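Local structure of 4-amino-4-deoxychorismate lyase (Legionella pneumophila, 3LUL) at residues Asn179-Glu184 and Ala232-Asn237; Ile242-Ser247 and Pro258-Leu263. The protein belongs to the class IV aminotransferase family of pyridoxal-phosphate enzymes and carries the cofactor as a Schiff base on a lysine. One frame throughout, in Å; residues are numbered along the deposited sequence.

Contact 1: residues Asn179-Glu184 and Ala232-Asn237; sequences NLFLIE and AVFLTN
Phe181 and Phe234 are cross-strand partners in a hydrogen-bonded pair of two antiparallel strands. Their ring planes are nearly parallel (1°) but slid apart, with centroids separated by 5.2 Å, and barely overlap. The Phe234 ring instead takes the CB of Phe181 on one face, a CH-pi contact with CB 3.6 Å from the ring centroid and offset toward the rim at CZ. CG of Phe234 stands between its own backbone N and carbonyl carbon (chi1 70°), and the ring lies against the Phe181 side chain. CD1 of Ile183 reaches the edge of the same ring, 4.2 Å from Phe234 CE2. CG2 of Thr236 meets Phe181 CE1 at 3.7 Å, the two side chains crossing at about a right angle. Helix 201-212 covers this face through Leu206. On the opposite face of the sheet, with Leu182 and Leu235, Leu180 CD1 touches Val233 CG1 at 3.9 Å.

Six backbone hydrogen bonds join the strands at three pairs. Phe181 N to Phe234 O is 2.9 Å, while Ala232 N to Ile183 O stretches to 3.3 Å. At the Asn179 end a water bonds both Asn179 OD1 and Thr236 OG1, and Asn179 ND2 is held by Leu198 O. The chemistry is that of a buried sheet interior: paired main-chain polar groups, apolar side chains on both faces, and a water and the Leu198 carbonyl serving the polar side chains at one end.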
ATOM      1  N   ASN B 179       3.238  11.678 -13.872  1.00  8.92           N
ATOM      2  CA  ASN B 179       4.630  12.054 -13.947  1.00  9.63           C
ATOM      3  C   ASN B 179       4.724  13.571 -14.133  1.00  8.50           C
ATOM      4  O   ASN B 179       3.774  14.211 -14.601  1.00 10.20           O
ATOM      5  CB  ASN B 179       5.328  11.325 -15.104  1.00  7.96           C
ATOM      6  CG  ASN B 179       5.477   9.814 -14.844  1.00  8.01           C
ATOM      7  OD1 ASN B 179       4.894   9.004 -15.538  1.00 10.57           O
ATOM      8  ND2 ASN B 179       6.244   9.455 -13.810  1.00  9.87           N
ATOM      9  N   LEU B 180       5.874  14.114 -13.770  1.00  7.74           N
ATOM     10  CA  LEU B 180       6.148  15.552 -13.873  1.00  8.22           C
ATOM     11  C   LEU B 180       7.224  15.880 -14.871  1.00  7.88           C
ATOM     12  O   LEU B 180       8.262  15.225 -14.940  1.00  6.50           O
ATOM     13  CB  LEU B 180       6.584  16.111 -12.519  1.00  8.82           C
ATOM     14  CG  LEU B 180       6.786  17.638 -12.468  1.00  9.66           C
ATOM     15  CD1 LEU B 180       6.322  18.231 -11.135  1.00 13.91           C
ATOM     16  CD2 LEU B 180       8.227  17.990 -12.668  1.00 12.34           C
ATOM     17  N   PHE B 181       6.989  16.963 -15.614  1.00  7.72           N
ATOM     18  CA  PHE B 181       7.932  17.539 -16.578  1.00 10.28           C
ATOM     19  C   PHE B 181       8.044  19.021 -16.240  1.00 10.03           C
ATOM     20  O   PHE B 181       7.087  19.633 -15.756  1.00 10.54           O
ATOM     21  CB  PHE B 181       7.406  17.385 -18.017  1.00  9.70           C
ATOM     22  CG  PHE B 181       7.600  15.994 -18.603  1.00  7.70           C
ATOM     23  CD1 PHE B 181       6.710  14.972 -18.319  1.00  8.81           C
ATOM     24  CD2 PHE B 181       8.612  15.747 -19.495  1.00 12.60           C
ATOM     25  CE1 PHE B 181       6.865  13.723 -18.868  1.00  8.33           C
ATOM     26  CE2 PHE B 181       8.774  14.484 -20.049  1.00  9.67           C
ATOM     27  CZ  PHE B 181       7.902  13.473 -19.714  1.00 10.72           C
ATOM     28  N   LEU B 182       9.193  19.609 -16.518  1.00 10.34           N
ATOM     29  CA  LEU B 182       9.282  21.062 -16.560  1.00 10.69           C
ATOM     30  C   LEU B 182       9.992  21.527 -17.800  1.00  8.06           C
ATOM     31  O   LEU B 182      10.664  20.757 -18.497  1.00  9.42           O
ATOM     32  CB  LEU B 182       9.927  21.583 -15.291  1.00 15.29           C
ATOM     33  CG  LEU B 182      11.311  21.087 -14.960  1.00 13.50           C
ATOM     34  CD1 LEU B 182      12.245  22.007 -15.693  1.00 14.03           C
ATOM     35  CD2 LEU B 182      11.660  21.063 -13.441  1.00 10.11           C
ATOM     36  N   ILE B 183       9.837  22.807 -18.088  1.00  7.92           N
ATOM     37  CA  ILE B 183      10.462  23.438 -19.242  1.00  6.49           C
ATOM     38  C   ILE B 183      11.251  24.617 -18.706  1.00  6.51           C
ATOM     39  O   ILE B 183      10.710  25.413 -17.949  1.00  8.56           O
ATOM     40  CB  ILE B 183       9.451  23.970 -20.269  1.00  7.06           C
ATOM     41  CG1 ILE B 183       8.662  22.803 -20.891  1.00  7.42           C
ATOM     42  CG2 ILE B 183      10.179  24.705 -21.354  1.00  7.98           C
ATOM     43  CD1 ILE B 183       7.544  23.232 -21.771  1.00  9.68           C
ATOM     44  N   GLU B 184      12.525  24.694 -19.064  1.00 10.11           N
ATOM     45  CA  GLU B 184      13.327  25.861 -18.797  1.00 11.86           C
ATOM     46  C   GLU B 184      14.207  26.149 -20.012  1.00 10.78           C
ATOM     47  O   GLU B 184      14.913  25.251 -20.494  1.00  8.04           O
ATOM     48  CB  GLU B 184      14.197  25.585 -17.569  1.00 12.57           C
ATOM     49  CG  GLU B 184      15.108  26.746 -17.174  1.00 20.12           C
ATOM     50  CD  GLU B 184      15.965  26.389 -15.960  1.00 29.41           C
ATOM     51  OE1 GLU B 184      16.756  25.415 -16.052  1.00 30.23           O
ATOM     52  OE2 GLU B 184      15.818  27.068 -14.922  1.00 35.41           O
ATOM     53  N   ALA B 232       7.740  26.594 -17.160  1.00  9.72           N
ATOM     54  CA  ALA B 232       6.455  25.915 -17.056  1.00  7.34           C
ATOM     55  C   ALA B 232       6.682  24.552 -16.483  1.00  8.71           C
ATOM     56  O   ALA B 232       7.795  24.034 -16.550  1.00  6.95           O
ATOM     57  CB  ALA B 232       5.782  25.762 -18.402  1.00 10.52           C
ATOM     58  N   VAL B 233       5.590  23.998 -15.975  1.00  8.74           N
ATOM     59  CA  VAL B 233       5.575  22.710 -15.336  1.00  8.27           C
ATOM     60  C   VAL B 233       4.295  22.058 -15.767  1.00  9.58           C
ATOM     61  O   VAL B 233       3.220  22.702 -15.809  1.00 10.34           O
ATOM     62  CB  VAL B 233       5.565  22.793 -13.797  1.00 10.68           C
ATOM     63  CG1 VAL B 233       5.526  21.412 -13.184  1.00  5.81           C
ATOM     64  CG2 VAL B 233       6.815  23.586 -13.270  1.00 11.58           C
ATOM     65  N   PHE B 234       4.370  20.766 -16.043  1.00 11.83           N
ATOM     66  CA  PHE B 234       3.138  20.006 -16.454  1.00  7.19           C
ATOM     67  C   PHE B 234       3.229  18.527 -16.089  1.00  7.95           C
ATOM     68  O   PHE B 234       4.297  17.998 -15.786  1.00  9.27           O
ATOM     69  CB  PHE B 234       2.813  20.208 -17.952  1.00  7.89           C
ATOM     70  CG  PHE B 234       3.777  19.542 -18.911  1.00  8.96           C
ATOM     71  CD1 PHE B 234       3.631  18.201 -19.252  1.00  7.46           C
ATOM     72  CD2 PHE B 234       4.843  20.255 -19.456  1.00  8.93           C
ATOM     73  CE1 PHE B 234       4.503  17.604 -20.158  1.00  9.73           C
ATOM     74  CE2 PHE B 234       5.736  19.661 -20.361  1.00 12.70           C
ATOM     75  CZ  PHE B 234       5.573  18.348 -20.707  1.00 10.81           C
ATOM     76  N   LEU B 235       2.083  17.867 -16.081  1.00  8.60           N
ATOM     77  CA  LEU B 235       1.992  16.461 -15.661  1.00  8.68           C
ATOM     78  C   LEU B 235       1.473  15.584 -16.785  1.00 11.23           C
ATOM     79  O   LEU B 235       0.803  16.075 -17.676  1.00  9.54           O
ATOM     80  CB  LEU B 235       1.028  16.346 -14.508  1.00  9.01           C
ATOM     81  CG  LEU B 235       1.257  17.302 -13.333  1.00 10.62           C
ATOM     82  CD1 LEU B 235       0.102  17.177 -12.316  1.00 12.25           C
ATOM     83  CD2 LEU B 235       2.596  17.031 -12.678  1.00  9.28           C
ATOM     84  N   THR B 236       1.746  14.286 -16.710  1.00  8.88           N
ATOM     85  CA  THR B 236       1.327  13.374 -17.754  1.00 10.06           C
ATOM     86  C   THR B 236       0.745  12.103 -17.137  1.00  8.67           C
ATOM     87  O   THR B 236       1.272  11.574 -16.156  1.00  8.71           O
ATOM     88  CB  THR B 236       2.513  12.976 -18.711  1.00  9.20           C
ATOM     89  OG1 THR B 236       3.517  12.248 -17.984  1.00 10.32           O
ATOM     90  CG2 THR B 236       3.193  14.212 -19.368  1.00  6.68           C
ATOM     91  N   ASN B 237      -0.337  11.625 -17.734  1.00  8.58           N
ATOM     92  CA  ASN B 237      -0.844  10.283 -17.502  1.00  9.61           C
ATOM     93  C   ASN B 237      -1.779   9.857 -18.637  1.00  9.54           C
ATOM     94  O   ASN B 237      -2.090  10.661 -19.519  1.00  9.16           O
ATOM     95  CB  ASN B 237      -1.480  10.120 -16.115  1.00  9.90           C
ATOM     96  CG  ASN B 237      -2.763  10.917 -15.923  1.00 13.41           C
ATOM     97  OD1 ASN B 237      -3.448  11.273 -16.877  1.00 15.26           O
ATOM     98  ND2 ASN B 237      -3.111  11.171 -14.660  1.00 14.60           N
TER
HETATM   99  O   HOH W   1       3.218   9.304 -17.718  1.00  9.53           O

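Contact 2: residues Ile242-Ser247 and Pro258-Leu263; sequences IRRVLS and PIIDKL
Ile242 packs against Ile260 and Leu263 where the sheet of the class IV aminotransferase fold receives the C-terminal helix. The segments 242-247 and 258-263, of strand 241-248 and helix 258-269, run roughly antiparallel, their axes 10.0 Å apart at closest approach. The Ile242 side chain points toward the helix and uses two branches. Its CG2 lies 3.9 Å from CG2 of Ile260, and its CD1 lies 3.6 Å from CB of Leu263. Ile264 and Leu267, further along the same helix, also touch Ile242. Arg243 points away, and its NE bonds the carbonyl of His120.

Arg244 then returns to the helix. Its chain is extended from CG to NE, which carries the guanidinium out to Ile260 and Asp261. CG2 of Ile260 sits over one face of that group, 3.7 Å from NH1 and offset toward the rim. The exposed Asp261 comes to the edge instead, and its carboxylate plane is turned 48° from the guanidinium plane. NH1 is also bonded to Val255 O, so both ends of the guanidinium are fixed. Beyond Arg244 the strand turns to other neighbours, with Val245 packing on Val122 and Leu124.

A water accepts a hydrogen bond from Arg244 NH1 and donates one to Asp261 OD2. Arg244 NH2 makes a salt-bridge hydrogen bond to Asp261 OD1 at 2.8 Å, on its syn side and 30° out of the carboxylate plane.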
ATOM      1  N   ILE B 242      -1.625  15.495 -21.051  1.00 10.08           N
ATOM      2  CA  ILE B 242      -0.850  16.547 -20.443  1.00 10.24           C
ATOM      3  C   ILE B 242      -1.799  17.469 -19.674  1.00 10.84           C
ATOM      4  O   ILE B 242      -2.831  17.926 -20.225  1.00 13.15           O
ATOM      5  CB  ILE B 242      -0.053  17.342 -21.521  1.00 10.44           C
ATOM      6  CG1 ILE B 242       1.101  16.494 -22.035  1.00 12.52           C
ATOM      7  CG2 ILE B 242       0.442  18.679 -20.956  1.00 10.85           C
ATOM      8  CD1 ILE B 242       1.881  17.098 -23.192  1.00 12.88           C
ATOM      9  N   ARG B 243      -1.427  17.760 -18.431  1.00 10.57           N
ATOM     10  CA  ARG B 243      -2.178  18.664 -17.555  1.00 10.67           C
ATOM     11  C   ARG B 243      -1.218  19.771 -17.141  1.00 12.10           C
ATOM     12  O   ARG B 243      -0.107  19.517 -16.646  1.00 11.22           O
ATOM     13  CB  ARG B 243      -2.701  17.907 -16.346  1.00 15.26           C
ATOM     14  CG  ARG B 243      -3.607  18.701 -15.385  1.00 21.31           C
ATOM     15  CD  ARG B 243      -5.112  18.589 -15.738  1.00 24.09           C
ATOM     16  NE  ARG B 243      -5.934  19.527 -14.939  1.00 22.35           N
ATOM     17  CZ  ARG B 243      -6.630  19.219 -13.836  1.00 20.73           C
ATOM     18  NH1 ARG B 243      -6.620  17.986 -13.330  1.00 28.51           N
ATOM     19  NH2 ARG B 243      -7.321  20.163 -13.192  1.00 24.19           N
ATOM     20  N   ARG B 244      -1.645  21.014 -17.364  1.00 10.03           N
ATOM     21  CA  ARG B 244      -0.806  22.160 -17.058  1.00  8.90           C
ATOM     22  C   ARG B 244      -0.829  22.409 -15.570  1.00  8.24           C
ATOM     23  O   ARG B 244      -1.848  22.174 -14.920  1.00 10.89           O
ATOM     24  CB  ARG B 244      -1.307  23.400 -17.817  1.00 10.00           C
ATOM     25  CG  ARG B 244      -1.241  23.270 -19.325  1.00 10.73           C
ATOM     26  CD  ARG B 244      -2.043  24.367 -20.006  1.00 14.21           C
ATOM     27  NE  ARG B 244      -2.251  24.083 -21.434  1.00 19.48           N
ATOM     28  CZ  ARG B 244      -1.465  24.469 -22.449  1.00 15.77           C
ATOM     29  NH1 ARG B 244      -0.378  25.207 -22.253  1.00 15.99           N
ATOM     30  NH2 ARG B 244      -1.787  24.128 -23.697  1.00 18.38           N
ATOM     31  N   VAL B 245       0.295  22.883 -15.045  1.00  6.34           N
ATOM     32  CA  VAL B 245       0.443  23.186 -13.611  1.00  7.51           C
ATOM     33  C   VAL B 245       0.489  24.702 -13.394  1.00  7.44           C
ATOM     34  O   VAL B 245       1.316  25.400 -13.967  1.00  9.13           O
ATOM     35  CB  VAL B 245       1.689  22.504 -13.013  1.00  8.73           C
ATOM     36  CG1 VAL B 245       1.941  22.952 -11.536  1.00  9.10           C
ATOM     37  CG2 VAL B 245       1.563  20.974 -13.095  1.00  9.64           C
ATOM     38  N   LEU B 246      -0.440  25.189 -12.582  1.00  8.59           N
ATOM     39  CA  LEU B 246      -0.550  26.603 -12.240  1.00  9.78           C
ATOM     40  C   LEU B 246       0.396  26.975 -11.116  1.00  9.73           C
ATOM     41  O   LEU B 246       0.956  28.063 -11.119  1.00 11.22           O
ATOM     42  CB  LEU B 246      -1.991  26.973 -11.857  1.00 12.50           C
ATOM     43  CG  LEU B 246      -2.259  28.428 -11.402  1.00 12.28           C
ATOM     44  CD1 LEU B 246      -1.826  29.458 -12.438  1.00 15.99           C
ATOM     45  CD2 LEU B 246      -3.733  28.609 -11.062  1.00 16.95           C
ATOM     46  N   SER B 247       0.588  26.081 -10.158  1.00  7.47           N
ATOM     47  CA  SER B 247       1.370  26.414  -8.981  1.00  9.84           C
ATOM     48  C   SER B 247       1.877  25.210  -8.222  1.00 10.00           C
ATOM     49  O   SER B 247       1.243  24.160  -8.247  1.00  8.33           O
ATOM     50  CB  SER B 247       0.563  27.297  -8.022  1.00  9.02           C
ATOM     51  OG  SER B 247      -0.617  26.649  -7.534  1.00  9.60           O
ATOM     52  N   PRO B 258       4.745  27.067 -26.052  1.00 11.33           N
ATOM     53  CA  PRO B 258       4.588  26.398 -27.357  1.00 11.54           C
ATOM     54  C   PRO B 258       4.971  24.917 -27.365  1.00  8.36           C
ATOM     55  O   PRO B 258       4.378  24.115 -28.112  1.00  6.17           O
ATOM     56  CB  PRO B 258       5.488  27.214 -28.310  1.00 11.88           C
ATOM     57  CG  PRO B 258       6.031  28.343 -27.532  1.00 14.66           C
ATOM     58  CD  PRO B 258       5.609  28.267 -26.111  1.00 12.60           C
ATOM     59  N   ILE B 259       5.946  24.540 -26.532  1.00  7.74           N
ATOM     60  CA  ILE B 259       6.351  23.146 -26.422  1.00  6.80           C
ATOM     61  C   ILE B 259       5.204  22.279 -25.915  1.00  9.36           C
ATOM     62  O   ILE B 259       4.958  21.204 -26.439  1.00  9.51           O
ATOM     63  CB  ILE B 259       7.597  23.001 -25.527  1.00  6.96           C
ATOM     64  CG1 ILE B 259       8.826  23.609 -26.248  1.00  8.61           C
ATOM     65  CG2 ILE B 259       7.859  21.519 -25.105  1.00 10.98           C
ATOM     66  CD1 ILE B 259      10.177  23.489 -25.452  1.00  9.68           C
ATOM     67  N   ILE B 260       4.459  22.801 -24.958  1.00  8.36           N
ATOM     68  CA  ILE B 260       3.289  22.084 -24.420  1.00 10.03           C
ATOM     69  C   ILE B 260       2.221  21.906 -25.514  1.00  7.79           C
ATOM     70  O   ILE B 260       1.681  20.796 -25.679  1.00 10.33           O
ATOM     71  CB  ILE B 260       2.699  22.771 -23.180  1.00 11.20           C
ATOM     72  CG1 ILE B 260       3.750  22.792 -22.046  1.00  8.44           C
ATOM     73  CG2 ILE B 260       1.394  22.044 -22.727  1.00 10.35           C
ATOM     74  CD1 ILE B 260       3.337  23.558 -20.766  1.00  9.27           C
ATOM     75  N   ASP B 261       1.927  22.949 -26.285  1.00  7.45           N
ATOM     76  CA  ASP B 261       0.943  22.790 -27.369  1.00  8.51           C
ATOM     77  C   ASP B 261       1.372  21.773 -28.428  1.00  8.76           C
ATOM     78  O   ASP B 261       0.554  20.974 -28.889  1.00  9.57           O
ATOM     79  CB  ASP B 261       0.600  24.115 -28.043  1.00  9.89           C
ATOM     80  CG  ASP B 261       0.012  25.115 -27.070  1.00 15.77           C
ATOM     81  OD1 ASP B 261      -0.918  24.744 -26.339  1.00 19.03           O
ATOM     82  OD2 ASP B 261       0.492  26.256 -27.027  1.00 20.19           O
ATOM     83  N   LYS B 262       2.648  21.783 -28.773  1.00  8.50           N
ATOM     84  CA  LYS B 262       3.193  20.802 -29.705  1.00 10.87           C
ATOM     85  C   LYS B 262       3.052  19.368 -29.158  1.00  9.32           C
ATOM     86  O   LYS B 262       2.635  18.463 -29.869  1.00  7.85           O
ATOM     87  CB  LYS B 262       4.670  21.087 -30.017  1.00  9.72           C
ATOM     88  CG  LYS B 262       5.233  20.082 -31.022  1.00 15.88           C
ATOM     89  CD  LYS B 262       6.495  20.543 -31.728  1.00 22.35           C
ATOM     90  CE  LYS B 262       6.843  19.583 -32.873  1.00 18.40           C
ATOM     91  NZ  LYS B 262       8.100  19.923 -33.575  1.00 24.00           N
ATOM     92  N   LEU B 263       3.433  19.160 -27.907  1.00  8.73           N
ATOM     93  CA  LEU B 263       3.342  17.829 -27.306  1.00  9.04           C
ATOM     94  C   LEU B 263       1.890  17.328 -27.189  1.00  8.83           C
ATOM     95  O   LEU B 263       1.621  16.164 -27.484  1.00  9.05           O
ATOM     96  CB  LEU B 263       4.075  17.797 -25.976  1.00 10.98           C
ATOM     97  CG  LEU B 263       5.594  17.979 -26.113  1.00 13.71           C
ATOM     98  CD1 LEU B 263       6.191  18.019 -24.729  1.00 14.38           C
ATOM     99  CD2 LEU B 263       6.260  16.896 -26.980  1.00 14.18           C
TER
HETATM  100  O   HOH W   2       0.577  26.969 -24.483  1.00 24.35           O

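In the fold
The two contacts lie 7 Å apart, centre to centre, on the same side of the chain's centre. They come in series along the chain: contact 1 closes with strand 232-237, and contact 2 opens on the next strand, 241-248. These two strands are antiparallel neighbours in one mixed sheet. They are joined by probable hydrogen bonds from Leu235 N to Arg243 O and from Val245 N to Val233 O. Phe234 packs on Ile242, linking the aromatic pair of contact 1 to the apolar part of contact 2. Phe234 touches Leu206 of helix 201-212 and Ile260 of helix 258-269, so both helices pack against the face that carries it, and contact 2 ties in the C-terminal helix.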